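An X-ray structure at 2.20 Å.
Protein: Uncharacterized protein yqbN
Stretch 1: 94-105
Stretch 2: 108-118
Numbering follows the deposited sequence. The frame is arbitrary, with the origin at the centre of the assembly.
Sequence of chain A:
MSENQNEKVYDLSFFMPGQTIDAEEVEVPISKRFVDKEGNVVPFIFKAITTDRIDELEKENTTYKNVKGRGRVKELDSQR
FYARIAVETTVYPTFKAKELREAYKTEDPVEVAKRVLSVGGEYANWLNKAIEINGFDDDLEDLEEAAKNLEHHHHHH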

# COMPACT_ATOMS: atom_id res chain seq x y z
N THR A 94 -3.36 -5.61 5.90
CA THR A 94 -1.92 -5.47 5.82
C THR A 94 -1.38 -6.88 5.65
O THR A 94 -1.53 -7.73 6.53
N PHE A 95 -0.76 -7.11 4.50
CA PHE A 95 -0.22 -8.43 4.15
C PHE A 95 0.93 -8.96 4.98
O PHE A 95 1.38 -10.10 4.80
N LYS A 96 1.38 -8.12 5.90
CA LYS A 96 2.46 -8.50 6.79
C LYS A 96 1.87 -9.16 8.03
O LYS A 96 2.59 -9.77 8.80
N ALA A 97 0.56 -9.05 8.20
CA ALA A 97 -0.09 -9.63 9.38
C ALA A 97 0.25 -11.08 9.52
O ALA A 97 0.17 -11.85 8.55
N LYS A 98 0.62 -11.46 10.73
CA LYS A 98 0.95 -12.84 11.03
C LYS A 98 -0.18 -13.75 10.64
O LYS A 98 0.05 -14.83 10.11
N GLU A 99 -1.41 -13.32 10.89
CA GLU A 99 -2.55 -14.17 10.58
C GLU A 99 -2.59 -14.51 9.09
O GLU A 99 -2.90 -15.64 8.70
N LEU A 100 -2.27 -13.54 8.25
CA LEU A 100 -2.28 -13.79 6.81
C LEU A 100 -1.07 -14.58 6.39
O LEU A 100 -1.16 -15.41 5.50
N ARG A 101 0.07 -14.35 7.02
CA ARG A 101 1.27 -15.10 6.64
C ARG A 101 1.06 -16.59 6.96
O ARG A 101 1.44 -17.47 6.17
N GLU A 102 0.44 -16.84 8.11
CA GLU A 102 0.13 -18.20 8.55
C GLU A 102 -0.85 -18.84 7.58
O GLU A 102 -0.52 -19.82 6.91
N ALA A 103 -2.04 -18.27 7.49
CA ALA A 103 -3.10 -18.84 6.64
C ALA A 103 -2.74 -19.12 5.20
O ALA A 103 -3.17 -20.13 4.66
N TYR A 104 -1.99 -18.23 4.57
CA TYR A 104 -1.64 -18.44 3.19
C TYR A 104 -0.32 -19.15 3.05
O TYR A 104 0.17 -19.37 1.95
N LYS A 105 0.25 -19.51 4.19
CA LYS A 105 1.51 -20.22 4.25
C LYS A 105 2.71 -19.64 3.48
O LYS A 105 3.30 -20.30 2.63
N ASP A 108 6.42 -14.18 2.95
CA ASP A 108 6.62 -13.08 2.01
C ASP A 108 5.31 -12.31 1.83
O ASP A 108 4.38 -12.80 1.17
N PRO A 109 5.23 -11.10 2.41
CA PRO A 109 4.04 -10.24 2.33
C PRO A 109 3.60 -9.99 0.89
O PRO A 109 2.40 -9.82 0.64
N VAL A 110 4.53 -9.97 -0.04
CA VAL A 110 4.18 -9.75 -1.44
C VAL A 110 3.51 -11.01 -2.00
O VAL A 110 2.63 -10.94 -2.86
N GLU A 111 3.91 -12.16 -1.50
CA GLU A 111 3.32 -13.44 -1.95
C GLU A 111 1.93 -13.53 -1.29
O GLU A 111 0.96 -13.97 -1.90
N VAL A 112 1.84 -13.07 -0.04
CA VAL A 112 0.56 -13.07 0.62
C VAL A 112 -0.38 -12.27 -0.28
O VAL A 112 -1.50 -12.69 -0.56
N ALA A 113 0.07 -11.11 -0.74
CA ALA A 113 -0.78 -10.29 -1.61
C ALA A 113 -1.20 -11.05 -2.88
O ALA A 113 -2.37 -11.02 -3.26
N LYS A 114 -0.26 -11.75 -3.51
CA LYS A 114 -0.61 -12.48 -4.74
C LYS A 114 -1.58 -13.62 -4.49
O LYS A 114 -2.41 -13.91 -5.33
N ARG A 115 -1.49 -14.25 -3.34
CA ARG A 115 -2.44 -15.30 -3.03
C ARG A 115 -3.80 -14.71 -2.62
O ARG A 115 -4.83 -15.28 -2.94
N VAL A 116 -3.82 -13.55 -1.97
CA VAL A 116 -5.11 -12.94 -1.59
C VAL A 116 -5.80 -12.34 -2.83
O VAL A 116 -6.97 -12.59 -3.07
N LEU A 117 -5.09 -11.51 -3.59
CA LEU A 117 -5.66 -10.90 -4.80
C LEU A 117 -5.36 -11.91 -5.95
O LEU A 117 -4.60 -11.62 -6.88
N SER A 118 -5.96 -13.09 -5.85
CA SER A 118 -5.69 -14.15 -6.83
C SER A 118 -6.25 -14.02 -8.24
O SER A 118 -6.05 -14.89 -9.08

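What fills the space between the two helical stretches? Phe95 is the main filler, buried and pointing toward the second stretch with chi1 in the m rotamer. Its ring lies against Ala113, whose CA sits 3.7 Å from the centroid of the Phe95 ring and almost on the ring normal, a CH-pi contact over the face; Phe95 CD2 is 3.4 Å from Ala113 CB. Farther round the ring, Phe95 CD1 meets Val112 CG1 at 3.7 Å, Phe95 CE1 meets Val116 CG2 at 3.6 Å, and Phe95 CZ reaches Leu117 CD1 at 4.2 Å. One aromatic side chain thus touches residues along most of the second helix.

How do the other apolar side chains extend this packing? Val112, a t rotamer pointing toward the first stretch, places CG1 3.7 Å from Leu100 CB and CG2 4.0 Å from Arg101 CG. Tyr104, an m rotamer that also points across, receives Val116 CG2 over one face of its ring, 4.1 Å from the ring centroid. Val116, also t, therefore serves both aromatic residues through the same methyl. Near the start of the second helix, Pro109 CB lies 3.9 Å from Lys96 CG, so one methylene of an exposed lysine touches the proline at its margin.

Which polar groups are satisfied across the contact? Arg115 supplies both hydrogen bonds between the stretches. Its m, t, t side chain is extended, and NH1 donates to Tyr104 O at 2.9 Å and, weakly, to Lys105 O at 3.3 Å. Both oxygens lie at the edge of the guanidinium, near its plane, where its N-H groups point. These carbonyls come at the C-terminal end of the first helix, where Lys105 has left helical geometry. On the same guanidinium, Arg115 NE bonds Glu111 OE2 at 2.8 Å in a salt bridge within the second helix, while its NH1 makes the link across to the end of the first.

What satisfies the remaining donors and acceptors? Arg101 folds back within its own stretch: its NE and NH2 donate to Lys96 O at 2.7 and 3.0 Å, while NH1 bonds a residue just outside the stretches. Lys105 NZ turns away from the contact and donates to Ala103 O at 3.2 Å. Lys98 NZ and Glu102 OE2 form a longer salt bridge, 3.3 Å, out of reach of the second stretch. Asp108 caps the second helix, its OD1 accepting weakly from Val110 N at 3.3 Å, and both its carboxylate oxygens also have partners elsewhere in the structure.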

# COMPACT_ATOMS: atom_id res chain seq x y z
CB THR A 94 -1.29 -4.82 7.07
OG1 THR A 94 0.14 -5.01 7.06
CG2 THR A 94 -1.86 -5.39 8.28
CB PHE A 95 0.11 -8.45 2.66
CG PHE A 95 -1.09 -8.24 1.81
CD1 PHE A 95 -2.23 -9.03 2.01
CD2 PHE A 95 -1.10 -7.29 0.80
CE1 PHE A 95 -3.37 -8.89 1.21
CE2 PHE A 95 -2.23 -7.12 -0.03
CZ PHE A 95 -3.37 -7.92 0.18
CB LYS A 96 3.24 -7.27 7.23
CG LYS A 96 3.96 -6.60 6.12
CD LYS A 96 4.89 -5.60 6.68
CE LYS A 96 5.62 -4.89 5.57
NZ LYS A 96 6.68 -4.03 6.13
CB ALA A 97 -1.60 -9.47 9.29
CB LYS A 98 1.20 -13.02 12.53
CG LYS A 98 1.60 -14.45 12.88
CD LYS A 98 2.75 -14.88 11.98
CE LYS A 98 3.45 -16.14 12.47
NZ LYS A 98 4.48 -16.61 11.47
CB GLU A 99 -3.84 -13.49 11.01
CG GLU A 99 -4.99 -14.41 11.24
CD GLU A 99 -6.24 -13.63 11.63
OE1 GLU A 99 -6.09 -12.40 11.91
OE2 GLU A 99 -7.36 -14.22 11.65
CB LEU A 100 -2.34 -12.49 6.01
CG LEU A 100 -3.75 -11.90 6.05
CD1 LEU A 100 -3.78 -10.51 5.37
CD2 LEU A 100 -4.76 -12.88 5.38
CB ARG A 101 2.50 -14.54 7.35
CG ARG A 101 3.08 -13.32 6.67
CD ARG A 101 4.37 -12.81 7.33
NE ARG A 101 4.07 -11.98 8.48
CZ ARG A 101 4.45 -12.26 9.72
NH1 ARG A 101 5.14 -13.36 9.97
NH2 ARG A 101 4.13 -11.44 10.70
CB GLU A 102 -0.52 -18.21 9.93
CG GLU A 102 0.36 -17.78 11.08
CD GLU A 102 1.09 -18.93 11.74
OE1 GLU A 102 0.46 -19.65 12.55
OE2 GLU A 102 2.29 -19.11 11.45
CB ALA A 103 -4.34 -17.95 6.67
CB TYR A 104 -1.64 -17.11 2.46
CG TYR A 104 -3.05 -16.67 2.13
CD1 TYR A 104 -3.65 -17.06 0.93
CD2 TYR A 104 -3.78 -15.90 3.02
CE1 TYR A 104 -4.94 -16.69 0.63
CE2 TYR A 104 -5.08 -15.53 2.74
CZ TYR A 104 -5.66 -15.92 1.54
OH TYR A 104 -6.96 -15.56 1.26
CB LYS A 105 1.26 -21.68 3.85
CG LYS A 105 0.35 -22.40 4.86
CD LYS A 105 -0.72 -23.24 4.17
CE LYS A 105 -1.70 -23.84 5.19
NZ LYS A 105 -2.26 -22.83 6.18
CB ASP A 108 7.09 -13.61 0.67
CG ASP A 108 7.55 -12.50 -0.25
OD1 ASP A 108 7.54 -11.32 0.18
OD2 ASP A 108 7.91 -12.82 -1.41
CB PRO A 109 4.47 -8.97 3.07
CG PRO A 109 5.59 -9.43 3.96
CD PRO A 109 6.33 -10.39 3.09
CB VAL A 110 5.44 -9.42 -2.28
CG1 VAL A 110 5.10 -9.47 -3.79
CG2 VAL A 110 5.98 -8.03 -1.88
CB GLU A 111 4.23 -14.61 -1.52
CG GLU A 111 3.90 -15.98 -2.08
CD GLU A 111 3.66 -16.00 -3.57
OE1 GLU A 111 4.36 -15.31 -4.34
OE2 GLU A 111 2.74 -16.75 -3.96
CB VAL A 112 0.58 -12.35 2.02
CG1 VAL A 112 -0.85 -12.45 2.65
CG2 VAL A 112 1.61 -12.95 2.95
CB ALA A 113 -0.06 -8.96 -2.01
CB LYS A 114 0.65 -13.00 -5.43
CG LYS A 114 1.48 -11.89 -6.07
CD LYS A 114 2.83 -12.47 -6.49
CE LYS A 114 3.73 -11.41 -7.06
NZ LYS A 114 3.00 -10.65 -8.10
CB ARG A 115 -1.85 -16.22 -1.96
CG ARG A 115 -0.54 -16.82 -2.47
CD ARG A 115 0.11 -17.79 -1.51
NE ARG A 115 1.36 -18.29 -2.11
CZ ARG A 115 2.21 -19.12 -1.51
NH1 ARG A 115 1.98 -19.56 -0.28
NH2 ARG A 115 3.30 -19.55 -2.15
CB VAL A 116 -4.98 -11.79 -0.55
CG1 VAL A 116 -6.37 -11.13 -0.32
CG2 VAL A 116 -4.41 -12.31 0.80
CB LEU A 117 -4.96 -9.55 -5.05
CG LEU A 117 -5.17 -8.54 -3.90
CD1 LEU A 117 -4.15 -7.42 -3.95
CD2 LEU A 117 -6.55 -7.97 -3.96
CB SER A 118 -6.08 -15.50 -6.23
OG SER A 118 -7.40 -15.44 -5.74